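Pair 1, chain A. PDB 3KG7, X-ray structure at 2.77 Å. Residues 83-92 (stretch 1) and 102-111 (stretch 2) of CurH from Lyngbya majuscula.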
# COMPACT_ATOMS: atom_id res chain seq x y z
N ASN A 83 20.82 -3.28 -16.03
CA ASN A 83 19.39 -3.61 -16.04
C ASN A 83 18.78 -3.90 -14.66
O ASN A 83 17.62 -4.32 -14.55
CB ASN A 83 19.12 -4.79 -16.98
CG ASN A 83 20.14 -5.90 -16.83
OD1 ASN A 83 20.32 -6.45 -15.74
ND2 ASN A 83 20.81 -6.23 -17.92
N THR A 84 19.57 -3.68 -13.61
CA THR A 84 19.11 -3.89 -12.24
C THR A 84 17.90 -3.02 -11.93
O THR A 84 17.92 -1.81 -12.19
CB THR A 84 20.24 -3.61 -11.22
OG1 THR A 84 21.31 -4.54 -11.44
CG2 THR A 84 19.72 -3.75 -9.79
N THR A 85 16.86 -3.65 -11.40
CA THR A 85 15.65 -2.99 -10.93
C THR A 85 15.52 -3.24 -9.45
O THR A 85 15.61 -4.37 -9.00
CB THR A 85 14.38 -3.55 -11.64
OG1 THR A 85 14.35 -3.09 -13.00
CG2 THR A 85 13.08 -3.11 -10.94
N ARG A 86 15.31 -2.17 -8.70
CA ARG A 86 15.04 -2.28 -7.27
C ARG A 86 13.65 -1.77 -6.95
O ARG A 86 13.32 -0.61 -7.21
CB ARG A 86 16.11 -1.54 -6.46
CG ARG A 86 17.47 -2.18 -6.57
CD ARG A 86 18.24 -2.06 -5.30
NE ARG A 86 18.66 -3.38 -4.82
CZ ARG A 86 18.19 -3.96 -3.73
NH1 ARG A 86 17.30 -3.36 -2.96
NH2 ARG A 86 18.63 -5.16 -3.41
N GLU A 87 12.83 -2.67 -6.42
CA GLU A 87 11.49 -2.37 -5.94
C GLU A 87 11.61 -1.50 -4.68
O GLU A 87 12.09 -1.97 -3.65
CB GLU A 87 10.82 -3.70 -5.61
CG GLU A 87 9.35 -3.67 -5.29
CD GLU A 87 8.77 -5.07 -5.11
OE1 GLU A 87 9.19 -5.98 -5.86
OE2 GLU A 87 7.90 -5.25 -4.23
N THR A 88 11.19 -0.24 -4.77
CA THR A 88 11.45 0.73 -3.71
C THR A 88 10.16 1.20 -3.04
O THR A 88 9.14 1.36 -3.70
CB THR A 88 12.24 1.91 -4.29
OG1 THR A 88 13.29 1.42 -5.13
CG2 THR A 88 12.84 2.76 -3.18
N GLN A 89 10.21 1.41 -1.73
CA GLN A 89 9.04 1.84 -0.97
C GLN A 89 9.42 2.89 0.05
O GLN A 89 10.29 2.66 0.89
CB GLN A 89 8.39 0.65 -0.26
CG GLN A 89 7.64 -0.29 -1.18
CD GLN A 89 6.74 -1.27 -0.45
OE1 GLN A 89 6.61 -1.22 0.77
NE2 GLN A 89 6.10 -2.16 -1.20
N LEU A 90 8.78 4.06 -0.05
CA LEU A 90 8.91 5.10 0.96
C LEU A 90 7.64 5.06 1.80
O LEU A 90 6.54 5.23 1.27
CB LEU A 90 9.10 6.47 0.32
CG LEU A 90 9.32 7.67 1.25
CD1 LEU A 90 10.12 8.76 0.55
CD2 LEU A 90 8.00 8.22 1.79
N MSE A 91 7.80 4.82 3.10
CA MSE A 91 6.67 4.68 4.00
C MSE A 91 6.54 5.91 4.89
O MSE A 91 7.45 6.25 5.66
CB MSE A 91 6.83 3.38 4.80
CG MSE A 91 5.79 3.11 5.88
SE MSE A 91 4.01 2.58 5.23
CE MSE A 91 3.75 1.03 6.40
N LEU A 92 5.41 6.61 4.76
CA LEU A 92 5.15 7.81 5.54
C LEU A 92 4.14 7.47 6.61
O LEU A 92 2.96 7.23 6.32
CB LEU A 92 4.62 8.92 4.62
CG LEU A 92 4.05 10.22 5.20
CD1 LEU A 92 5.16 11.07 5.75
CD2 LEU A 92 3.31 10.96 4.11
N PHE A 102 6.94 9.76 10.99
CA PHE A 102 8.13 8.96 10.74
C PHE A 102 8.14 8.54 9.26
O PHE A 102 7.09 8.27 8.67
CB PHE A 102 8.14 7.74 11.66
CG PHE A 102 9.46 7.03 11.71
CD1 PHE A 102 10.64 7.73 11.95
CD2 PHE A 102 9.53 5.64 11.54
CE1 PHE A 102 11.87 7.06 12.00
CE2 PHE A 102 10.74 4.97 11.60
CZ PHE A 102 11.91 5.68 11.82
N VAL A 103 9.33 8.53 8.66
CA VAL A 103 9.48 8.14 7.26
C VAL A 103 10.60 7.12 7.16
O VAL A 103 11.64 7.27 7.79
CB VAL A 103 9.83 9.36 6.36
CG1 VAL A 103 10.08 8.92 4.92
CG2 VAL A 103 8.73 10.43 6.42
N GLU A 104 10.37 6.06 6.38
CA GLU A 104 11.43 5.09 6.13
C GLU A 104 11.42 4.63 4.68
O GLU A 104 10.36 4.51 4.07
CB GLU A 104 11.37 3.93 7.13
CG GLU A 104 10.00 3.29 7.27
CD GLU A 104 9.88 2.37 8.47
OE1 GLU A 104 10.69 2.48 9.42
OE2 GLU A 104 8.96 1.52 8.47
N VAL A 105 12.61 4.42 4.12
CA VAL A 105 12.78 4.00 2.73
C VAL A 105 13.43 2.63 2.67
O VAL A 105 14.53 2.43 3.18
CB VAL A 105 13.63 5.02 1.93
CG1 VAL A 105 13.95 4.48 0.52
CG2 VAL A 105 12.93 6.39 1.86
N PHE A 106 12.73 1.69 2.04
CA PHE A 106 13.20 0.32 1.85
C PHE A 106 13.27 -0.01 0.37
O PHE A 106 12.53 0.57 -0.43
CB PHE A 106 12.22 -0.66 2.51
CG PHE A 106 12.26 -0.68 4.01
CD1 PHE A 106 12.88 -1.72 4.69
CD2 PHE A 106 11.66 0.34 4.75
CE1 PHE A 106 12.92 -1.75 6.09
CE2 PHE A 106 11.70 0.32 6.15
CZ PHE A 106 12.32 -0.72 6.82
N SER A 107 14.16 -0.93 0.00
CA SER A 107 14.12 -1.55 -1.32
C SER A 107 14.56 -3.00 -1.27
O SER A 107 15.22 -3.41 -0.33
CB SER A 107 14.94 -0.76 -2.35
OG SER A 107 16.33 -0.88 -2.10
N ARG A 108 14.14 -3.76 -2.27
CA ARG A 108 14.61 -5.13 -2.50
C ARG A 108 14.76 -5.32 -4.00
O ARG A 108 14.15 -4.60 -4.80
CB ARG A 108 13.64 -6.15 -1.89
CG ARG A 108 12.38 -6.44 -2.72
CD ARG A 108 11.38 -7.38 -2.03
NE ARG A 108 10.06 -7.28 -2.65
CZ ARG A 108 8.98 -7.99 -2.31
NH1 ARG A 108 9.04 -8.89 -1.34
NH2 ARG A 108 7.84 -7.80 -2.95
N ASP A 109 15.59 -6.29 -4.40
CA ASP A 109 15.79 -6.56 -5.82
C ASP A 109 14.47 -6.99 -6.44
O ASP A 109 13.73 -7.76 -5.84
CB ASP A 109 16.85 -7.64 -6.05
CG ASP A 109 17.25 -7.77 -7.52
OD1 ASP A 109 18.34 -7.28 -7.90
OD2 ASP A 109 16.46 -8.33 -8.31
N GLY A 110 14.19 -6.45 -7.62
CA GLY A 110 12.97 -6.77 -8.36
C GLY A 110 12.89 -8.26 -8.65
O GLY A 110 12.02 -8.95 -8.13
N ALA A 111 13.83 -8.74 -9.47
CA ALA A 111 13.81 -10.12 -9.96
C ALA A 111 13.86 -11.17 -8.84
O ALA A 111 12.84 -11.82 -8.57
CB ALA A 111 14.95 -10.34 -10.96

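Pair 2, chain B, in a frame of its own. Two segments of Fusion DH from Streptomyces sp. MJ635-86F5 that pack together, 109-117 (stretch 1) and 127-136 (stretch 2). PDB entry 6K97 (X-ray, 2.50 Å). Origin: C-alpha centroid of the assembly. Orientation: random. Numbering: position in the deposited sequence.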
# COMPACT_ATOMS: atom_id res chain seq x y z
N SER B 109 1.49 -21.04 10.64
CA SER B 109 1.55 -19.58 10.68
C SER B 109 1.62 -18.99 9.29
O SER B 109 1.84 -19.69 8.30
CB SER B 109 2.75 -19.10 11.49
OG SER B 109 3.95 -19.17 10.71
N SER B 110 1.42 -17.69 9.23
CA SER B 110 1.39 -16.99 7.96
C SER B 110 1.55 -15.50 8.20
O SER B 110 1.08 -14.96 9.21
CB SER B 110 0.09 -17.22 7.22
OG SER B 110 -0.89 -16.45 7.87
N SER B 111 2.23 -14.85 7.25
CA SER B 111 2.77 -13.53 7.47
C SER B 111 2.24 -12.58 6.40
O SER B 111 2.16 -12.92 5.24
CB SER B 111 4.29 -13.60 7.39
OG SER B 111 4.92 -13.98 8.59
N LEU B 112 1.93 -11.36 6.80
CA LEU B 112 1.81 -10.29 5.83
C LEU B 112 3.21 -9.84 5.43
O LEU B 112 3.99 -9.52 6.28
CB LEU B 112 1.01 -9.13 6.37
CG LEU B 112 -0.36 -9.43 6.98
CD1 LEU B 112 -1.09 -8.12 7.13
CD2 LEU B 112 -1.17 -10.42 6.14
N LEU B 113 3.49 -9.80 4.15
CA LEU B 113 4.79 -9.42 3.60
C LEU B 113 4.67 -8.13 2.77
O LEU B 113 3.78 -7.98 1.91
CB LEU B 113 5.25 -10.54 2.68
CG LEU B 113 6.61 -10.31 2.08
CD1 LEU B 113 7.70 -10.27 3.15
CD2 LEU B 113 6.90 -11.41 1.04
N GLN B 114 5.62 -7.23 2.98
CA GLN B 114 5.60 -5.90 2.35
C GLN B 114 6.99 -5.47 1.89
O GLN B 114 7.98 -5.65 2.60
CB GLN B 114 5.00 -4.85 3.26
CG GLN B 114 3.51 -5.13 3.45
CD GLN B 114 2.67 -4.01 4.08
OE1 GLN B 114 3.19 -3.02 4.65
NE2 GLN B 114 1.35 -4.20 3.99
N VAL B 115 7.03 -4.85 0.72
CA VAL B 115 8.19 -4.17 0.23
C VAL B 115 7.82 -2.73 0.03
O VAL B 115 6.88 -2.45 -0.69
CB VAL B 115 8.63 -4.75 -1.12
CG1 VAL B 115 9.89 -4.04 -1.59
CG2 VAL B 115 8.86 -6.27 -1.02
N ALA B 116 8.56 -1.80 0.64
CA ALA B 116 8.36 -0.37 0.43
C ALA B 116 9.53 0.25 -0.30
O ALA B 116 10.70 0.05 0.10
CB ALA B 116 8.16 0.33 1.73
N VAL B 117 9.22 1.04 -1.34
CA VAL B 117 10.21 1.81 -2.05
C VAL B 117 9.97 3.33 -1.95
O VAL B 117 8.88 3.84 -2.25
CB VAL B 117 10.19 1.39 -3.49
CG1 VAL B 117 11.18 2.19 -4.31
CG2 VAL B 117 10.48 -0.08 -3.57
N SER B 127 15.41 4.39 -1.63
CA SER B 127 15.52 3.48 -0.51
C SER B 127 14.55 2.29 -0.73
O SER B 127 13.54 2.39 -1.44
CB SER B 127 15.13 4.19 0.75
OG SER B 127 13.71 4.31 0.72
N LEU B 128 14.86 1.18 -0.12
CA LEU B 128 14.03 -0.02 -0.21
C LEU B 128 14.03 -0.70 1.17
O LEU B 128 15.07 -0.78 1.78
CB LEU B 128 14.58 -0.98 -1.27
CG LEU B 128 13.82 -2.29 -1.43
CD1 LEU B 128 13.72 -2.72 -2.88
CD2 LEU B 128 14.43 -3.41 -0.60
N THR B 129 12.89 -1.19 1.61
CA THR B 129 12.77 -1.98 2.84
C THR B 129 11.82 -3.16 2.70
O THR B 129 10.82 -3.04 2.00
CB THR B 129 12.20 -1.12 3.98
OG1 THR B 129 12.87 0.13 3.94
CG2 THR B 129 12.40 -1.74 5.30
N ILE B 130 12.11 -4.26 3.39
CA ILE B 130 11.27 -5.46 3.40
C ILE B 130 10.98 -5.86 4.84
O ILE B 130 11.87 -5.94 5.71
CB ILE B 130 11.93 -6.62 2.69
CG1 ILE B 130 12.39 -6.22 1.27
CG2 ILE B 130 10.96 -7.78 2.60
CD1 ILE B 130 13.22 -7.27 0.54
N ARG B 131 9.71 -6.05 5.10
CA ARG B 131 9.22 -6.20 6.46
C ARG B 131 8.00 -7.12 6.46
O ARG B 131 7.37 -7.33 5.42
CB ARG B 131 8.83 -4.86 7.05
CG ARG B 131 7.56 -4.30 6.40
CD ARG B 131 7.08 -3.00 6.94
NE ARG B 131 5.83 -2.63 6.29
CZ ARG B 131 5.08 -1.56 6.64
NH1 ARG B 131 3.96 -1.32 5.97
NH2 ARG B 131 5.42 -0.75 7.65
N SER B 132 7.70 -7.70 7.62
CA SER B 132 6.55 -8.59 7.75
C SER B 132 6.07 -8.61 9.18
O SER B 132 6.72 -8.06 10.10
CB SER B 132 6.89 -10.04 7.35
OG SER B 132 7.70 -10.69 8.33
N HIS B 133 4.90 -9.20 9.35
CA HIS B 133 4.43 -9.53 10.67
C HIS B 133 3.43 -10.65 10.57
O HIS B 133 2.74 -10.80 9.53
CB HIS B 133 3.88 -8.29 11.41
CG HIS B 133 2.53 -7.81 10.97
ND1 HIS B 133 1.41 -8.59 11.02
CD2 HIS B 133 2.12 -6.59 10.57
CE1 HIS B 133 0.37 -7.89 10.62
NE2 HIS B 133 0.77 -6.67 10.34
N GLY B 134 3.33 -11.42 11.66
CA GLY B 134 2.39 -12.54 11.74
C GLY B 134 0.94 -12.07 11.56
O GLY B 134 0.56 -10.95 11.98
N GLU B 135 0.13 -12.92 10.93
CA GLU B 135 -1.25 -12.54 10.55
C GLU B 135 -2.13 -11.92 11.62
O GLU B 135 -2.92 -11.04 11.28
CB GLU B 135 -2.00 -13.71 9.92
CG GLU B 135 -2.16 -13.55 8.42
CD GLU B 135 -3.38 -14.30 7.90
OE1 GLU B 135 -4.46 -14.27 8.55
OE2 GLU B 135 -3.24 -14.92 6.84
N ASP B 136 -2.00 -12.33 12.87
CA ASP B 136 -2.73 -11.64 13.95
C ASP B 136 -1.78 -11.04 15.01
O ASP B 136 -1.95 -11.21 16.21
CB ASP B 136 -3.88 -12.51 14.55
CG ASP B 136 -3.56 -14.02 14.59
OD1 ASP B 136 -2.43 -14.39 14.98
OD2 ASP B 136 -4.46 -14.83 14.26
O HOH W 1 12.18 2.44 1.83

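The sharpest difference lies at one matched cross-strand couple: in pair 1 Glu A87 and Arg A108 form a salt bridge, OE2 of Glu A87 to NH2 of Arg A108 at 2.9 Å, whereas in pair 2 the same positions hold Leu B112 and His B133, and the contact is a leucine against an imidazole. There CB of Leu B112 lies over one face of the His B133 ring, and the closest side-chain approach is CD1 of Leu B112 to CE1 of His B133 at 3.8 Å. The ring is also tied to its own strand, ND1 of His B133 donating to O of Gly B134 at 2.7 Å.

Beneath these side chains the backbones are nearly identical. Each pair is two antiparallel strands, with angles of 161° in pair 1 and 156° in pair 2 between their N-to-C directions, and 14 central residues superpose with an RMSD of 0.4 Å. Hydrogen-bonded couples alternate with closer, non-hydrogen-bonded ones in the same register. The central couple, Gln A89 with Phe A106, bonds N to O at 2.8 Å and, in return, N of Phe A106 to O of Gln A89 at 2.9 Å; its match, Gln B114 with Arg B131, gives 3.0 Å from N of Gln B114 to O of Arg B131 and 3.1 Å from N of Arg B131 to O of Gln B114. Beyond the last bridge, N of Gly A110 donates to O of Thr A85 at 2.9 Å, and N of Glu B135 to O of Ser B110 at 2.8 Å. Glu B135 adds a side chain where glycine has none: OG of Ser B110 makes a weak hydrogen bond to its OE2 at 3.0 Å, although this glutamate is poorly ordered.

The glutamines match closely, but their cross-strand neighbours differ. The end of Gln A89 leads away from the other strand, and both its amide atoms are satisfied elsewhere in the structure. The end of Gln B114 comes nearer to Arg B131, whose NE gives a weak hydrogen bond to OE1 of Gln B114 at 3.1 Å; that oxygen is crowded in the model, so its place is less sure.

On the face carrying Leu A90 and Val A105, both pairs pack aliphatic groups. CG of Leu A90 meets CG2 of Val A105 at 3.9 Å, and CD1 of Leu A92 meets CG2 of Val A103 at 3.7 Å. Pair 2 places its larger side chains on the other strand: CG2 of Val B115 lies 4.2 Å from CG1 of Ile B130, and CG2 of Val B117 the same distance from CD1 of Leu B128.

Ser A107 and Ser B132 coincide in backbone and side chain, both in the p rotamer. Only in pair 1 does an arginine reach this serine from the first strand: NH1 of Arg A86 donates to OG of Ser A107 at 2.8 Å. Its match, Ser B111, is much shorter, and its OG remains 4.3 Å from OG of Ser B132.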